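Putative hydrolase (Bacteroides ovatus, PDB 4HBS) is of unknown function but adopts a five-bladed beta-propeller fold and is probably a hydrolase, perhaps acting on carbohydrates like its beta-fructosidase relatives. Local coordinates at residues Gln171-Ala176 / Phe189-Ala194; Asp219-Tyr224 / Thr275-Thr280. All coordinates share one frame; numbering follows the deposited sequence.

In the fold
Both contacts lie in the same region of a five-bladed beta-propeller, with centres about 13 Å apart. Contact 1 comes first along the chain. It pairs strands 169-178 and 187-197, the two middle strands of one four-stranded antiparallel blade. Contact 2 begins just after the last strand of that blade, 210-218. Its segment 219-224 leads to strand 227-230 of the next blade, and its segment 275-280 leaves that second blade at strand 271-274. Contact 1 thus belongs to the interior of one blade, while contact 2 ties the passage between blades to the exit of the second. They touch where Leu173 CD1 packs on the backbone O of Tyr224, and where Phe189 O meets Asp219 CB.

Contact 1 (Gln171-Ala176 / Phe189-Ala194); sequences QMLWGA and FGTCLA
Leu173 fits a methyl into the notch between Thr191 and Leu193 on the neighbouring strand. Its CD2 lies 3.7 Å from Thr191 CG2 and 4.0 Å from Leu193 CD1. Gly175, paired with Thr191 on this face, adds no bulk beside it.

The opposite face carries Met172, Trp174, Cys192 and Ala194. Here the methyl of Ala194 is the bump. It meets the edge of the indole in plane, with CB 3.6 Å from Trp174 CD1. Selenium of Met172, a selenomethionine, lies over one indole face, toward the rim. The indole NE1 hydrogen-bonds Tyr196 OH.

The strands are antiparallel. Met172 pairs with Ala194, and Trp174 with Cys192, through two backbone hydrogen bonds each. The bond from Met172 N to Ala194 O is 2.8 Å long and nearly straight, at 174°.

At the far end, the Ala176 methyl sits against one face of the Phe189 ring. Ala176 CB is 3.8 Å from the ring centroid, 15° off the normal, a CH-pi contact. The ring also meets that of His137, the planes at about 45°. An alanine in place of Phe189 would probably leave the Ala176 methyl without its aromatic cover and His137 without its ring partner.

The hairpin forms the middle of its blade. Strand 156-165 flanks 171-176, and strand 210-218 flanks 189-194, where Phe217 packs on Leu173 and Leu193. Met172 reaches Phe72 and Ser74 on strand 71-75 of another blade.

Contact 2 (Asp219-Tyr224 / Thr275-Thr280); sequences DHTLGY and TQYPST
Segments 219-224 and 275-280 pass each other without strand pairing, with the CA atoms of His220 and Tyr277 7.9 Å apart and those of Leu222 and Thr280 7.0 Å apart. The Tyr277 side chain bridges the gap. Its ring stacks face to face on the His220 imidazole, centroids 3.9 Å apart and planes at 16°. The side chains run in opposite directions as they overlap, with Tyr277 CD1 over the centre of the imidazole. His220 NE2 hydrogen-bonds Tyr262 OH on strand 260-265, which helps fix the imidazole's rotation.

The phenol oxygen accepts a nearly straight hydrogen bond from Leu222 N, 2.9 Å from Tyr277 OH. Thr221 N adds a weak, bent one to the same oxygen. In the beta-propeller, 219-224 is part of the link between two successive blades, and 275-280 runs from strand 271-274 of the second blade into helix 280-285. Ser279 is the N-cap of that helix, its OG bonded to Asp282 N.

Leu222 CD1 packs 3.8 Å from Tyr277 CZ. Tyr224 and Pro278 meet tip to tip, with Tyr224 OH 3.4 Å from Pro278 CG. Thr221 crosses Thr280 at about a right angle, its CG2 beside Thr280 OG1.

Contact 1 (Gln171-Ala176 / Phe189-Ala194)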
loop_
_atom_site.group_PDB
_atom_site.type_symbol
_atom_site.label_atom_id
_atom_site.label_comp_id
_atom_site.label_asym_id
_atom_site.label_seq_id
_atom_site.Cartn_x
_atom_site.Cartn_y
_atom_site.Cartn_z
ATOM N N GLN A 171 -15.863 -0.997 -1.046
ATOM C CA GLN A 171 -15.801 -1.282 0.385
ATOM C C GLN A 171 -14.348 -1.301 0.761
ATOM O O GLN A 171 -13.582 -2.049 0.145
ATOM C CB GLN A 171 -16.440 -2.636 0.711
ATOM C CG GLN A 171 -17.767 -2.896 0.046
ATOM C CD GLN A 171 -18.250 -4.248 0.464
ATOM O OE1 GLN A 171 -17.695 -5.270 0.047
ATOM N NE2 GLN A 171 -19.231 -4.301 1.355
HETATM N N MSE A 172 -13.948 -0.478 1.739
HETATM C CA MSE A 172 -12.560 -0.360 2.164
HETATM C C MSE A 172 -12.400 -0.528 3.663
HETATM O O MSE A 172 -13.253 -0.064 4.424
HETATM C CB MSE A 172 -12.055 1.024 1.769
HETATM C CG MSE A 172 -10.697 1.372 2.378
HETATM SE SE MSE A 172 -9.882 2.826 1.527
HETATM C CE MSE A 172 -8.115 2.283 1.795
ATOM N N LEU A 173 -11.263 -1.115 4.091
ATOM C CA LEU A 173 -10.925 -1.231 5.504
ATOM C C LEU A 173 -9.934 -0.126 5.898
ATOM O O LEU A 173 -8.948 0.109 5.198
ATOM C CB LEU A 173 -10.303 -2.588 5.855
ATOM C CG LEU A 173 -11.076 -3.835 5.565
ATOM C CD1 LEU A 173 -10.263 -5.026 5.907
ATOM C CD2 LEU A 173 -12.385 -3.897 6.327
ATOM N N TRP A 174 -10.186 0.513 7.030
ATOM C CA TRP A 174 -9.329 1.524 7.610
ATOM C C TRP A 174 -8.878 0.969 8.978
ATOM O O TRP A 174 -9.728 0.639 9.806
ATOM C CB TRP A 174 -10.106 2.849 7.757
ATOM C CG TRP A 174 -10.314 3.609 6.485
ATOM C CD1 TRP A 174 -11.485 3.762 5.809
ATOM C CD2 TRP A 174 -9.332 4.374 5.771
ATOM N NE1 TRP A 174 -11.296 4.569 4.708
ATOM C CE2 TRP A 174 -9.974 4.937 4.648
ATOM C CE3 TRP A 174 -7.965 4.626 5.963
ATOM C CZ2 TRP A 174 -9.285 5.733 3.707
ATOM C CZ3 TRP A 174 -7.292 5.433 5.051
ATOM C CH2 TRP A 174 -7.940 5.940 3.914
ATOM N N GLY A 175 -7.572 0.824 9.179
ATOM C CA GLY A 175 -7.011 0.282 10.411
ATOM C C GLY A 175 -6.850 1.331 11.486
ATOM O O GLY A 175 -6.176 2.333 11.252
ATOM N N ALA A 176 -7.483 1.117 12.672
ATOM C CA ALA A 176 -7.432 2.054 13.809
ATOM C C ALA A 176 -6.087 1.967 14.483
ATOM O O ALA A 176 -5.703 0.877 14.871
ATOM C CB ALA A 176 -8.527 1.728 14.801
ATOM N N PHE A 189 -5.499 -1.339 16.872
ATOM C CA PHE A 189 -6.496 -1.698 17.882
ATOM C C PHE A 189 -7.899 -1.884 17.337
ATOM O O PHE A 189 -8.813 -2.069 18.136
ATOM C CB PHE A 189 -6.506 -0.636 19.000
ATOM C CG PHE A 189 -7.135 0.704 18.690
ATOM C CD1 PHE A 189 -6.386 1.726 18.124
ATOM C CD2 PHE A 189 -8.422 0.998 19.111
ATOM C CE1 PHE A 189 -6.941 2.997 17.927
ATOM C CE2 PHE A 189 -8.981 2.259 18.883
ATOM C CZ PHE A 189 -8.239 3.246 18.286
ATOM N N GLY A 190 -8.075 -1.922 16.022
ATOM C CA GLY A 190 -9.402 -2.102 15.454
ATOM C C GLY A 190 -9.448 -1.788 13.985
ATOM O O GLY A 190 -8.436 -1.383 13.411
ATOM N N THR A 191 -10.628 -1.981 13.365
ATOM C CA THR A 191 -10.847 -1.717 11.939
ATOM C C THR A 191 -12.189 -1.044 11.731
ATOM O O THR A 191 -13.124 -1.258 12.507
ATOM C CB THR A 191 -10.782 -3.021 11.115
ATOM O OG1 THR A 191 -9.519 -3.653 11.332
ATOM C CG2 THR A 191 -10.993 -2.789 9.620
ATOM N N CYS A 192 -12.281 -0.244 10.659
ATOM C CA CYS A 192 -13.502 0.417 10.248
ATOM C C CYS A 192 -13.821 -0.023 8.859
ATOM O O CYS A 192 -12.907 -0.064 8.050
ATOM C CB CYS A 192 -13.332 1.925 10.317
ATOM S SG CYS A 192 -14.561 2.856 9.363
ATOM N N LEU A 193 -15.095 -0.336 8.555
ATOM C CA LEU A 193 -15.499 -0.696 7.198
ATOM C C LEU A 193 -16.182 0.510 6.592
ATOM O O LEU A 193 -17.291 0.853 7.004
ATOM C CB LEU A 193 -16.421 -1.929 7.175
ATOM C CG LEU A 193 -16.962 -2.365 5.785
ATOM C CD1 LEU A 193 -15.843 -2.594 4.808
ATOM C CD2 LEU A 193 -17.795 -3.634 5.891
ATOM N N ALA A 194 -15.502 1.169 5.631
ATOM C CA ALA A 194 -16.001 2.357 4.932
ATOM C C ALA A 194 -16.543 1.964 3.563
ATOM O O ALA A 194 -15.884 1.196 2.865
ATOM C CB ALA A 194 -14.872 3.364 4.767
#

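Contact 2 (Asp219-Tyr224 / Thr275-Thr280)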
loop_
_atom_site.group_PDB
_atom_site.type_symbol
_atom_site.label_atom_id
_atom_site.label_comp_id
_atom_site.label_asym_id
_atom_site.label_seq_id
_atom_site.Cartn_x
_atom_site.Cartn_y
_atom_site.Cartn_z
ATOM N N ASP A 219 -12.305 -4.861 16.652
ATOM C CA ASP A 219 -11.475 -4.312 17.723
ATOM C C ASP A 219 -10.221 -5.215 17.769
ATOM O O ASP A 219 -9.564 -5.343 18.791
ATOM C CB ASP A 219 -12.235 -4.217 19.060
ATOM C CG ASP A 219 -12.629 -5.526 19.703
ATOM O OD1 ASP A 219 -12.653 -6.562 18.989
ATOM O OD2 ASP A 219 -12.948 -5.515 20.913
ATOM N N HIS A 220 -9.871 -5.772 16.596
ATOM C CA HIS A 220 -8.820 -6.744 16.404
ATOM C C HIS A 220 -7.455 -6.104 16.442
ATOM O O HIS A 220 -7.226 -5.055 15.837
ATOM C CB HIS A 220 -8.984 -7.480 15.045
ATOM C CG HIS A 220 -10.236 -8.294 14.893
ATOM N ND1 HIS A 220 -11.125 -8.487 15.946
ATOM C CD2 HIS A 220 -10.719 -8.936 13.804
ATOM C CE1 HIS A 220 -12.114 -9.218 15.457
ATOM N NE2 HIS A 220 -11.915 -9.503 14.171
ATOM N N THR A 221 -6.529 -6.822 17.059
ATOM C CA THR A 221 -5.123 -6.454 17.207
ATOM C C THR A 221 -4.394 -6.739 15.871
ATOM O O THR A 221 -3.552 -5.946 15.454
ATOM C CB THR A 221 -4.563 -7.228 18.432
ATOM O OG1 THR A 221 -4.780 -6.405 19.567
ATOM C CG2 THR A 221 -3.087 -7.620 18.305
ATOM N N LEU A 222 -4.731 -7.872 15.218
ATOM C CA LEU A 222 -4.151 -8.282 13.943
ATOM C C LEU A 222 -4.867 -7.534 12.807
ATOM O O LEU A 222 -6.076 -7.304 12.879
ATOM C CB LEU A 222 -4.287 -9.810 13.762
ATOM C CG LEU A 222 -3.686 -10.693 14.877
ATOM C CD1 LEU A 222 -4.329 -12.066 14.891
ATOM C CD2 LEU A 222 -2.182 -10.825 14.725
ATOM N N GLY A 223 -4.118 -7.151 11.782
ATOM C CA GLY A 223 -4.653 -6.395 10.661
ATOM C C GLY A 223 -5.123 -7.227 9.493
ATOM O O GLY A 223 -4.669 -6.987 8.376
ATOM N N TYR A 224 -6.028 -8.222 9.717
ATOM C CA TYR A 224 -6.556 -9.045 8.615
ATOM C C TYR A 224 -7.232 -8.140 7.615
ATOM O O TYR A 224 -8.110 -7.366 8.003
ATOM C CB TYR A 224 -7.544 -10.106 9.105
ATOM C CG TYR A 224 -6.904 -11.250 9.853
ATOM C CD1 TYR A 224 -6.211 -12.246 9.179
ATOM C CD2 TYR A 224 -7.073 -11.390 11.231
ATOM C CE1 TYR A 224 -5.674 -13.342 9.856
ATOM C CE2 TYR A 224 -6.534 -12.475 11.920
ATOM C CZ TYR A 224 -5.822 -13.445 11.230
ATOM O OH TYR A 224 -5.301 -14.540 11.879
ATOM N N THR A 275 -14.674 -19.470 12.954
ATOM C CA THR A 275 -15.325 -18.166 12.958
ATOM C C THR A 275 -14.776 -17.274 14.085
ATOM O O THR A 275 -14.978 -16.056 14.027
ATOM C CB THR A 275 -16.830 -18.339 13.068
ATOM O OG1 THR A 275 -17.114 -19.341 14.051
ATOM C CG2 THR A 275 -17.452 -18.721 11.740
ATOM N N GLN A 276 -14.066 -17.857 15.088
ATOM C CA GLN A 276 -13.529 -17.086 16.209
ATOM C C GLN A 276 -12.208 -16.408 15.856
ATOM O O GLN A 276 -11.293 -17.058 15.354
ATOM C CB GLN A 276 -13.333 -17.993 17.448
ATOM C CG GLN A 276 -13.022 -17.245 18.763
ATOM C CD GLN A 276 -14.137 -16.305 19.186
ATOM O OE1 GLN A 276 -15.222 -16.742 19.593
ATOM N NE2 GLN A 276 -13.897 -14.993 19.116
ATOM N N TYR A 277 -12.105 -15.097 16.156
ATOM C CA TYR A 277 -10.882 -14.322 15.937
ATOM C C TYR A 277 -9.752 -14.940 16.777
ATOM O O TYR A 277 -9.943 -15.134 17.977
ATOM C CB TYR A 277 -11.111 -12.852 16.310
ATOM C CG TYR A 277 -9.839 -12.038 16.380
ATOM C CD1 TYR A 277 -9.189 -11.618 15.220
ATOM C CD2 TYR A 277 -9.272 -11.699 17.604
ATOM C CE1 TYR A 277 -8.011 -10.876 15.280
ATOM C CE2 TYR A 277 -8.095 -10.955 17.676
ATOM C CZ TYR A 277 -7.468 -10.547 16.512
ATOM O OH TYR A 277 -6.310 -9.822 16.586
ATOM N N PRO A 278 -8.601 -15.310 16.176
ATOM C CA PRO A 278 -7.564 -15.994 16.956
ATOM C C PRO A 278 -6.746 -15.083 17.841
ATOM O O PRO A 278 -6.604 -13.897 17.548
ATOM C CB PRO A 278 -6.667 -16.591 15.864
ATOM C CG PRO A 278 -6.771 -15.630 14.765
ATOM C CD PRO A 278 -8.207 -15.211 14.757
ATOM N N SER A 279 -6.125 -15.657 18.878
ATOM C CA SER A 279 -5.195 -14.903 19.709
ATOM C C SER A 279 -3.948 -14.639 18.866
ATOM O O SER A 279 -3.670 -15.410 17.944
ATOM C CB SER A 279 -4.841 -15.686 20.970
ATOM O OG SER A 279 -4.087 -16.842 20.649
ATOM N N THR A 280 -3.215 -13.560 19.145
ATOM C CA THR A 280 -1.981 -13.242 18.399
ATOM C C THR A 280 -1.025 -14.468 18.403
ATOM O O THR A 280 -0.500 -14.842 17.354
ATOM C CB THR A 280 -1.333 -11.985 18.984
ATOM O OG1 THR A 280 -2.116 -10.869 18.569
ATOM C CG2 THR A 280 0.114 -11.801 18.549
#